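Local coordinates for hypothetical protein Atu2648 (Agrobacterium tumefaciens str. C58, PDB 1ZCE), which is of unknown function but adopts the EVE fold, akin to ASCH and PUA domains, and so may bind nucleic acid, at residues E10-S15 / S55-D60; W14-Q19 / G63-C68. All blocks are in the same frame, centred on the assembly; numbering follows the deposited sequence.

Overall arrangement
The chain leaves strand 4-9 through the turn at 10-15, runs into helix 16-22 and later passes along strand 49-54, parallel to strand 4-9. Interaction 1 closes this first loop, joining the turn after strand 4-9 to the loop 55-60 that follows strand 49-54. The two strands are neighbours in the mixed sheet, so the contact joins their ends. Interaction 2 shares W14 and S15. It closes the path from helix 16-22 through 27-28, 35-42 and 49-54 to strand 60-73. The two contacts cross along the chain: interaction 2 starts inside the span of interaction 1 and ends beyond it. Interaction 1 is at the surface, interaction 2 is buried.

Interaction 1 of 2, residues E10-S15 / S55-D60; sequences EPFKWS and SNEGLD
P11 and E10 lean on the backbone of S55. The proline CD lies 3.3 Å from S55 O, and E10 CA makes a CH...O contact to the same oxygen (3.4 Å, 156° at the hydrogen). P11 CG reaches across to E57 CB at 3.9 Å. With E10 CG anti to the carbonyl carbon (chi1 -60°), CG lies 3.6 Å from S55 OG. The extended chain beyond it passes obliquely over N56, with E10 CG 3.9 Å from N56 CB.

The polar ends meet through water. One water gives a hydrogen bond to E10 OE2 and another to N56 OD1. A second donates to E10 OE1 and also bonds S55 OG, so each carboxylate oxygen is linked to the other segment. A third accepts from F12 N and donates to E57 OE1 (2.8 Å). Close by, E57 OE1 sits 3.9 Å from F12 CB. K13 NZ forms a salt bridge with E10 OE2 at 3.3 Å, whose hydrogen bond is weak; it probably offsets part of the carboxylate charge.

Behind this shell, E10 O accepts from both K13 N and W14 N, which holds 10-14 as a tight turn. On the other side E57 N bonds weakly back to S55 O. L59 and D60 form a G1 beta bulge opposite H54.

The contact is at the surface, where the parallel strands 4-9 and 49-54 end. A backbone bond between S55 and S9 continues their pairing up to it. P11 also touches H54 of strand 49-54, while the turn leads on to helix 16-22 and the loop to strand 60-73.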
ATOM      1  N   GLU A  10       7.104  -7.994   1.050  1.00  6.64           N
ATOM      2  CA  GLU A  10       7.632  -9.252   0.532  1.00  6.82           C
ATOM      3  C   GLU A  10       6.872 -10.368   1.228  1.00  7.06           C
ATOM      4  O   GLU A  10       6.945 -10.502   2.446  1.00  7.68           O
ATOM      5  CB  GLU A  10       9.126  -9.356   0.821  1.00  9.65           C
ATOM      6  CG  GLU A  10       9.926  -8.242   0.185  1.00 12.36           C
ATOM      7  CD  GLU A  10      11.414  -8.376   0.421  1.00 15.11           C
ATOM      8  OE1 GLU A  10      12.163  -7.502  -0.064  1.00 17.85           O
ATOM      9  OE2 GLU A  10      11.833  -9.346   1.086  1.00 17.07           O
ATOM     10  N   PRO A  11       6.146 -11.197   0.462  1.00  7.15           N
ATOM     11  CA  PRO A  11       5.366 -12.291   1.052  1.00  9.16           C
ATOM     12  C   PRO A  11       6.104 -13.253   1.975  1.00 10.30           C
ATOM     13  O   PRO A  11       5.502 -13.822   2.884  1.00 11.43           O
ATOM     14  CB  PRO A  11       4.748 -12.976  -0.166  1.00 10.04           C
ATOM     15  CG  PRO A  11       5.732 -12.704  -1.256  1.00  8.50           C
ATOM     16  CD  PRO A  11       6.129 -11.270  -1.010  1.00  6.99           C
ATOM     17  N   PHE A  12       7.403 -13.424   1.752  1.00 11.33           N
ATOM     18  CA  PHE A  12       8.206 -14.310   2.585  1.00 14.27           C
ATOM     19  C   PHE A  12       8.298 -13.733   3.999  1.00 14.20           C
ATOM     20  O   PHE A  12       8.371 -14.470   4.986  1.00 15.61           O
ATOM     21  CB  PHE A  12       9.602 -14.462   1.971  1.00 16.53           C
ATOM     22  CG  PHE A  12      10.464 -15.480   2.658  1.00 20.57           C
ATOM     23  CD1 PHE A  12      11.135 -15.169   3.836  1.00 21.30           C
ATOM     24  CD2 PHE A  12      10.596 -16.761   2.130  1.00 21.97           C
ATOM     25  CE1 PHE A  12      11.929 -16.118   4.476  1.00 22.80           C
ATOM     26  CE2 PHE A  12      11.386 -17.717   2.762  1.00 22.97           C
ATOM     27  CZ  PHE A  12      12.052 -17.395   3.938  1.00 23.65           C
ATOM     28  N   LYS A  13       8.272 -12.407   4.089  1.00 13.15           N
ATOM     29  CA  LYS A  13       8.356 -11.716   5.371  1.00 12.94           C
ATOM     30  C   LYS A  13       6.981 -11.384   5.936  1.00 11.67           C
ATOM     31  O   LYS A  13       6.678 -11.701   7.086  1.00 12.51           O
ATOM     32  CB  LYS A  13       9.164 -10.424   5.216  1.00 13.90           C
ATOM     33  CG  LYS A  13      10.646 -10.641   4.961  1.00 16.47           C
ATOM     34  CD  LYS A  13      11.374  -9.323   4.760  1.00 18.76           C
ATOM     35  CE  LYS A  13      12.882  -9.525   4.768  1.00 20.88           C
ATOM     36  NZ  LYS A  13      13.309 -10.551   3.781  1.00 23.59           N
ATOM     37  N   TRP A  14       6.156 -10.734   5.124  1.00  9.32           N
ATOM     38  CA  TRP A  14       4.819 -10.346   5.546  1.00  8.57           C
ATOM     39  C   TRP A  14       3.870 -10.455   4.359  1.00  8.58           C
ATOM     40  O   TRP A  14       3.857  -9.598   3.471  1.00  8.46           O
ATOM     41  CB  TRP A  14       4.842  -8.916   6.086  1.00  7.29           C
ATOM     42  CG  TRP A  14       3.554  -8.520   6.721  1.00  6.48           C
ATOM     43  CD1 TRP A  14       2.635  -7.635   6.235  1.00  7.26           C
ATOM     44  CD2 TRP A  14       3.020  -9.017   7.955  1.00  6.93           C
ATOM     45  NE1 TRP A  14       1.563  -7.550   7.088  1.00  6.22           N
ATOM     46  CE2 TRP A  14       1.773  -8.387   8.153  1.00  7.02           C
ATOM     47  CE3 TRP A  14       3.476  -9.934   8.912  1.00  8.79           C
ATOM     48  CZ2 TRP A  14       0.971  -8.647   9.275  1.00  6.70           C
ATOM     49  CZ3 TRP A  14       2.682 -10.192  10.025  1.00  8.25           C
ATOM     50  CH2 TRP A  14       1.443  -9.549  10.197  1.00  8.46           C
ATOM     51  N   SER A  15       3.074 -11.517   4.352  1.00  8.18           N
ATOM     52  CA  SER A  15       2.144 -11.767   3.261  1.00  8.34           C
ATOM     53  C   SER A  15       0.763 -11.182   3.498  1.00  7.48           C
ATOM     54  O   SER A  15       0.399 -10.818   4.620  1.00  7.05           O
ATOM     55  CB  SER A  15       1.992 -13.269   3.038  1.00  9.47           C
ATOM     56  OG  SER A  15       1.301 -13.844   4.132  1.00 10.79           O
ATOM     57  N   SER A  55       6.004  -7.723  -3.208  1.00  6.26           N
ATOM     58  CA  SER A  55       7.251  -7.381  -3.876  1.00  5.72           C
ATOM     59  C   SER A  55       8.282  -8.490  -3.705  1.00  5.59           C
ATOM     60  O   SER A  55       8.176  -9.317  -2.796  1.00  5.80           O
ATOM     61  CB  SER A  55       7.792  -6.062  -3.325  1.00  6.84           C
ATOM     62  OG  SER A  55       7.963  -6.148  -1.926  1.00  8.64           O
ATOM     63  N   ASN A  56       9.286  -8.473  -4.581  1.00  6.29           N
ATOM     64  CA  ASN A  56      10.358  -9.470  -4.626  1.00  8.36           C
ATOM     65  C   ASN A  56       9.757 -10.729  -5.254  1.00  7.55           C
ATOM     66  O   ASN A  56      10.196 -11.174  -6.312  1.00  9.80           O
ATOM     67  CB  ASN A  56      10.903  -9.784  -3.229  1.00 11.03           C
ATOM     68  CG  ASN A  56      12.207 -10.570  -3.278  1.00 13.13           C
ATOM     69  OD1 ASN A  56      12.624 -11.175  -2.288  1.00 16.77           O
ATOM     70  ND2 ASN A  56      12.863 -10.552  -4.434  1.00 12.77           N
ATOM     71  N   GLU A  57       8.756 -11.302  -4.591  1.00  7.28           N
ATOM     72  CA  GLU A  57       8.054 -12.472  -5.108  1.00  6.48           C
ATOM     73  C   GLU A  57       6.593 -12.082  -5.299  1.00  6.72           C
ATOM     74  O   GLU A  57       6.116 -11.131  -4.672  1.00  6.87           O
ATOM     75  CB  GLU A  57       8.153 -13.638  -4.127  1.00  6.25           C
ATOM     76  CG  GLU A  57       9.542 -14.220  -3.999  1.00  7.20           C
ATOM     77  CD  GLU A  57       9.579 -15.395  -3.046  1.00  9.37           C
ATOM     78  OE1 GLU A  57       9.396 -15.191  -1.828  1.00 10.65           O
ATOM     79  OE2 GLU A  57       9.780 -16.531  -3.519  1.00  8.74           O
ATOM     80  N   GLY A  58       5.889 -12.811  -6.161  1.00  6.08           N
ATOM     81  CA  GLY A  58       4.486 -12.520  -6.414  1.00  5.95           C
ATOM     82  C   GLY A  58       4.346 -11.433  -7.457  1.00  5.77           C
ATOM     83  O   GLY A  58       3.818 -11.667  -8.546  1.00  6.68           O
ATOM     84  N   LEU A  59       4.832 -10.243  -7.119  1.00  6.82           N
ATOM     85  CA  LEU A  59       4.805  -9.089  -8.010  1.00  6.75           C
ATOM     86  C   LEU A  59       3.401  -8.749  -8.489  1.00  6.87           C
ATOM     87  O   LEU A  59       3.165  -8.548  -9.679  1.00  7.65           O
ATOM     88  CB  LEU A  59       5.740  -9.332  -9.200  1.00  7.70           C
ATOM     89  CG  LEU A  59       7.155  -9.763  -8.795  1.00  7.87           C
ATOM     90  CD1 LEU A  59       7.999  -9.985 -10.039  1.00  8.90           C
ATOM     91  CD2 LEU A  59       7.792  -8.708  -7.900  1.00 10.68           C
ATOM     92  N   ASP A  60       2.465  -8.681  -7.551  1.00  6.29           N
ATOM     93  CA  ASP A  60       1.095  -8.346  -7.891  1.00  7.48           C
ATOM     94  C   ASP A  60       0.342  -7.666  -6.757  1.00  5.93           C
ATOM     95  O   ASP A  60       0.702  -7.781  -5.582  1.00  6.23           O
ATOM     96  CB  ASP A  60       0.326  -9.593  -8.358  1.00  8.73           C
ATOM     97  CG  ASP A  60       0.445 -10.774  -7.400  1.00 10.97           C
ATOM     98  OD1 ASP A  60      -0.211 -11.802  -7.674  1.00 13.27           O
ATOM     99  OD2 ASP A  60       1.174 -10.699  -6.391  1.00 10.26           O
TER
HETATM  100  O   HOH W   1      11.572 -11.866   0.241  1.00 17.87           O
HETATM  101  O   HOH W   2      10.782  -5.611  -2.010  1.00 24.49           O
HETATM  102  O   HOH W   3       8.988 -12.735  -0.619  1.00  9.26           O

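Interaction 2 of 2, residues W14-Q19 / G63-C68; sequences WSWEMQ and GIVEVC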
ATOM      1  N   TRP A  14       6.156 -10.734   5.124  1.00  9.32           N
ATOM      2  CA  TRP A  14       4.819 -10.346   5.546  1.00  8.57           C
ATOM      3  C   TRP A  14       3.870 -10.455   4.359  1.00  8.58           C
ATOM      4  O   TRP A  14       3.857  -9.598   3.471  1.00  8.46           O
ATOM      5  CB  TRP A  14       4.842  -8.916   6.086  1.00  7.29           C
ATOM      6  CG  TRP A  14       3.554  -8.520   6.721  1.00  6.48           C
ATOM      7  CD1 TRP A  14       2.635  -7.635   6.235  1.00  7.26           C
ATOM      8  CD2 TRP A  14       3.020  -9.017   7.955  1.00  6.93           C
ATOM      9  NE1 TRP A  14       1.563  -7.550   7.088  1.00  6.22           N
ATOM     10  CE2 TRP A  14       1.773  -8.387   8.153  1.00  7.02           C
ATOM     11  CE3 TRP A  14       3.476  -9.934   8.912  1.00  8.79           C
ATOM     12  CZ2 TRP A  14       0.971  -8.647   9.275  1.00  6.70           C
ATOM     13  CZ3 TRP A  14       2.682 -10.192  10.025  1.00  8.25           C
ATOM     14  CH2 TRP A  14       1.443  -9.549  10.197  1.00  8.46           C
ATOM     15  N   SER A  15       3.074 -11.517   4.352  1.00  8.18           N
ATOM     16  CA  SER A  15       2.144 -11.767   3.261  1.00  8.34           C
ATOM     17  C   SER A  15       0.763 -11.182   3.498  1.00  7.48           C
ATOM     18  O   SER A  15       0.399 -10.818   4.620  1.00  7.05           O
ATOM     19  CB  SER A  15       1.992 -13.269   3.038  1.00  9.47           C
ATOM     20  OG  SER A  15       1.301 -13.844   4.132  1.00 10.79           O
ATOM     21  N   TRP A  16      -0.006 -11.122   2.419  1.00  6.60           N
ATOM     22  CA  TRP A  16      -1.367 -10.623   2.460  1.00  7.28           C
ATOM     23  C   TRP A  16      -2.185 -11.475   3.434  1.00  7.13           C
ATOM     24  O   TRP A  16      -3.021 -10.956   4.171  1.00  7.55           O
ATOM     25  CB  TRP A  16      -1.963 -10.678   1.050  1.00  5.91           C
ATOM     26  CG  TRP A  16      -3.415 -10.348   0.972  1.00  6.47           C
ATOM     27  CD1 TRP A  16      -4.389 -11.120   0.414  1.00  7.09           C
ATOM     28  CD2 TRP A  16      -4.065  -9.165   1.451  1.00  6.13           C
ATOM     29  NE1 TRP A  16      -5.606 -10.498   0.514  1.00  7.27           N
ATOM     30  CE2 TRP A  16      -5.437  -9.293   1.148  1.00  5.91           C
ATOM     31  CE3 TRP A  16      -3.621  -8.008   2.109  1.00  7.04           C
ATOM     32  CZ2 TRP A  16      -6.376  -8.311   1.476  1.00  7.50           C
ATOM     33  CZ3 TRP A  16      -4.557  -7.028   2.437  1.00  6.86           C
ATOM     34  CH2 TRP A  16      -5.918  -7.189   2.120  1.00  6.57           C
ATOM     35  N   GLU A  17      -1.941 -12.782   3.444  1.00  8.64           N
ATOM     36  CA  GLU A  17      -2.667 -13.666   4.350  1.00  9.23           C
ATOM     37  C   GLU A  17      -2.385 -13.269   5.796  1.00  9.00           C
ATOM     38  O   GLU A  17      -3.293 -13.232   6.623  1.00  8.33           O
ATOM     39  CB  GLU A  17      -2.266 -15.123   4.110  1.00 11.99           C
ATOM     40  CG  GLU A  17      -2.744 -15.691   2.780  1.00 17.47           C
ATOM     41  CD  GLU A  17      -4.249 -15.894   2.728  1.00 19.67           C
ATOM     42  OE1 GLU A  17      -4.765 -16.246   1.645  1.00 22.94           O
ATOM     43  OE2 GLU A  17      -4.917 -15.709   3.767  1.00 22.50           O
HETATM   44  N   MSE A  18      -1.126 -12.964   6.100  1.00  7.96           N
HETATM   45  CA  MSE A  18      -0.760 -12.558   7.451  1.00  8.37           C
HETATM   46  C   MSE A  18      -1.415 -11.220   7.786  1.00  6.94           C
HETATM   47  O   MSE A  18      -1.854 -10.996   8.916  1.00  7.71           O
HETATM   48  CB  MSE A  18       0.758 -12.446   7.581  1.00 10.10           C
HETATM   49  CG  MSE A  18       1.483 -13.775   7.417  1.00 11.49           C
HETATM   50 SE   MSE A  18       3.402 -13.570   7.358  1.00 20.50          SE
HETATM   51  CE  MSE A  18       3.806 -13.954   9.200  1.00 19.18           C
ATOM     52  N   GLN A  19      -1.477 -10.332   6.797  1.00  6.31           N
ATOM     53  CA  GLN A  19      -2.092  -9.029   6.992  1.00  6.30           C
ATOM     54  C   GLN A  19      -3.570  -9.214   7.345  1.00  5.96           C
ATOM     55  O   GLN A  19      -4.061  -8.623   8.305  1.00  6.56           O
ATOM     56  CB  GLN A  19      -1.941  -8.180   5.723  1.00  5.56           C
ATOM     57  CG  GLN A  19      -2.512  -6.776   5.848  1.00  6.30           C
ATOM     58  CD  GLN A  19      -1.828  -5.966   6.934  1.00  6.56           C
ATOM     59  OE1 GLN A  19      -0.614  -5.779   6.909  1.00  5.51           O
ATOM     60  NE2 GLN A  19      -2.609  -5.484   7.896  1.00  8.94           N
ATOM     61  N   GLY A  63      -4.468  -7.062  -2.581  1.00  5.32           N
ATOM     62  CA  GLY A  63      -5.522  -6.619  -1.691  1.00  6.72           C
ATOM     63  C   GLY A  63      -5.544  -5.128  -1.465  1.00  4.67           C
ATOM     64  O   GLY A  63      -4.664  -4.397  -1.924  1.00  4.83           O
ATOM     65  N   ILE A  64      -6.581  -4.681  -0.771  1.00  5.05           N
ATOM     66  CA  ILE A  64      -6.740  -3.279  -0.433  1.00  5.81           C
ATOM     67  C   ILE A  64      -6.695  -3.153   1.086  1.00  4.02           C
ATOM     68  O   ILE A  64      -7.275  -3.969   1.812  1.00  5.15           O
ATOM     69  CB  ILE A  64      -8.079  -2.729  -0.955  1.00  8.07           C
ATOM     70  CG1 ILE A  64      -8.066  -2.741  -2.487  1.00 11.55           C
ATOM     71  CG2 ILE A  64      -8.317  -1.319  -0.422  1.00  7.95           C
ATOM     72  CD1 ILE A  64      -9.336  -2.205  -3.136  1.00 11.91           C
ATOM     73  N   VAL A  65      -5.982  -2.134   1.554  1.00  4.46           N
ATOM     74  CA  VAL A  65      -5.853  -1.870   2.977  1.00  4.88           C
ATOM     75  C   VAL A  65      -6.281  -0.443   3.272  1.00  5.16           C
ATOM     76  O   VAL A  65      -6.554   0.343   2.368  1.00  5.55           O
ATOM     77  CB  VAL A  65      -4.392  -2.025   3.459  1.00  5.05           C
ATOM     78  CG1 VAL A  65      -3.949  -3.472   3.331  1.00  6.43           C
ATOM     79  CG2 VAL A  65      -3.478  -1.108   2.658  1.00  7.80           C
ATOM     80  N   GLU A  66      -6.347  -0.127   4.558  1.00  4.91           N
ATOM     81  CA  GLU A  66      -6.691   1.212   5.000  1.00  5.65           C
ATOM     82  C   GLU A  66      -5.819   1.563   6.195  1.00  5.01           C
ATOM     83  O   GLU A  66      -5.376   0.690   6.943  1.00  5.27           O
ATOM     84  CB  GLU A  66      -8.168   1.302   5.392  1.00  7.56           C
ATOM     85  CG  GLU A  66      -8.544   0.498   6.628  1.00  8.71           C
ATOM     86  CD  GLU A  66     -10.034   0.551   6.924  1.00 11.44           C
ATOM     87  OE1 GLU A  66     -10.473  -0.106   7.891  1.00 12.17           O
ATOM     88  OE2 GLU A  66     -10.764   1.247   6.188  1.00 15.45           O
ATOM     89  N   VAL A  67      -5.569   2.854   6.360  1.00  5.27           N
ATOM     90  CA  VAL A  67      -4.764   3.334   7.467  1.00  5.11           C
ATOM     91  C   VAL A  67      -5.624   3.320   8.729  1.00  5.03           C
ATOM     92  O   VAL A  67      -6.734   3.855   8.727  1.00  5.43           O
ATOM     93  CB  VAL A  67      -4.272   4.771   7.186  1.00  6.38           C
ATOM     94  CG1 VAL A  67      -3.578   5.333   8.406  1.00  7.63           C
ATOM     95  CG2 VAL A  67      -3.326   4.775   5.984  1.00  6.62           C
ATOM     96  N   CYS A  68      -5.132   2.696   9.796  1.00  6.05           N
ATOM     97  CA  CYS A  68      -5.896   2.655  11.039  1.00  5.75           C
ATOM     98  C   CYS A  68      -5.189   3.345  12.206  1.00  6.53           C
ATOM     99  O   CYS A  68      -5.691   3.358  13.333  1.00  7.80           O
ATOM    100  CB  CYS A  68      -6.263   1.215  11.408  1.00  7.34           C
ATOM    101  SG  CYS A  68      -4.914   0.027  11.456  1.00  7.60           S
TER
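The first turn of helix 16-22 packs on strand 60-73 of the central sheet, with W16 pressed against G63 in a CH-pi contact. G63 CA lies over one face of the indole, 3.9 Å from the centre of the six-membered ring and 17° off its normal. G63 has no side chain, and its CA comes within 3.7 Å of W16 CZ2. W16 CH2 comes within 3.5 Å of I64 O. At the ring edge, near its plane, W16 CZ3 meets V65 CG1 at 3.7 Å. W16 CG, anti to the backbone N (chi1 173°), is placed on the side toward strand 60-73.

Q19 CG adds a looser contact to V65 CG1. The Q19 amide is held by W14: NE1 gives OE1 a nearly straight hydrogen bond (2.8 Å, 172°), with the oxygen in the indole plane but the donor above the amide plane. S15 is the helix N-cap, its OG accepting from M18 N.

The contact is buried. W16 NE1 bonds D93 OD1 of strand 84-99, and its ring meets F52 of strand 49-54. The helix start therefore lies across three adjacent strands, 49-54, 60-73 and 84-99.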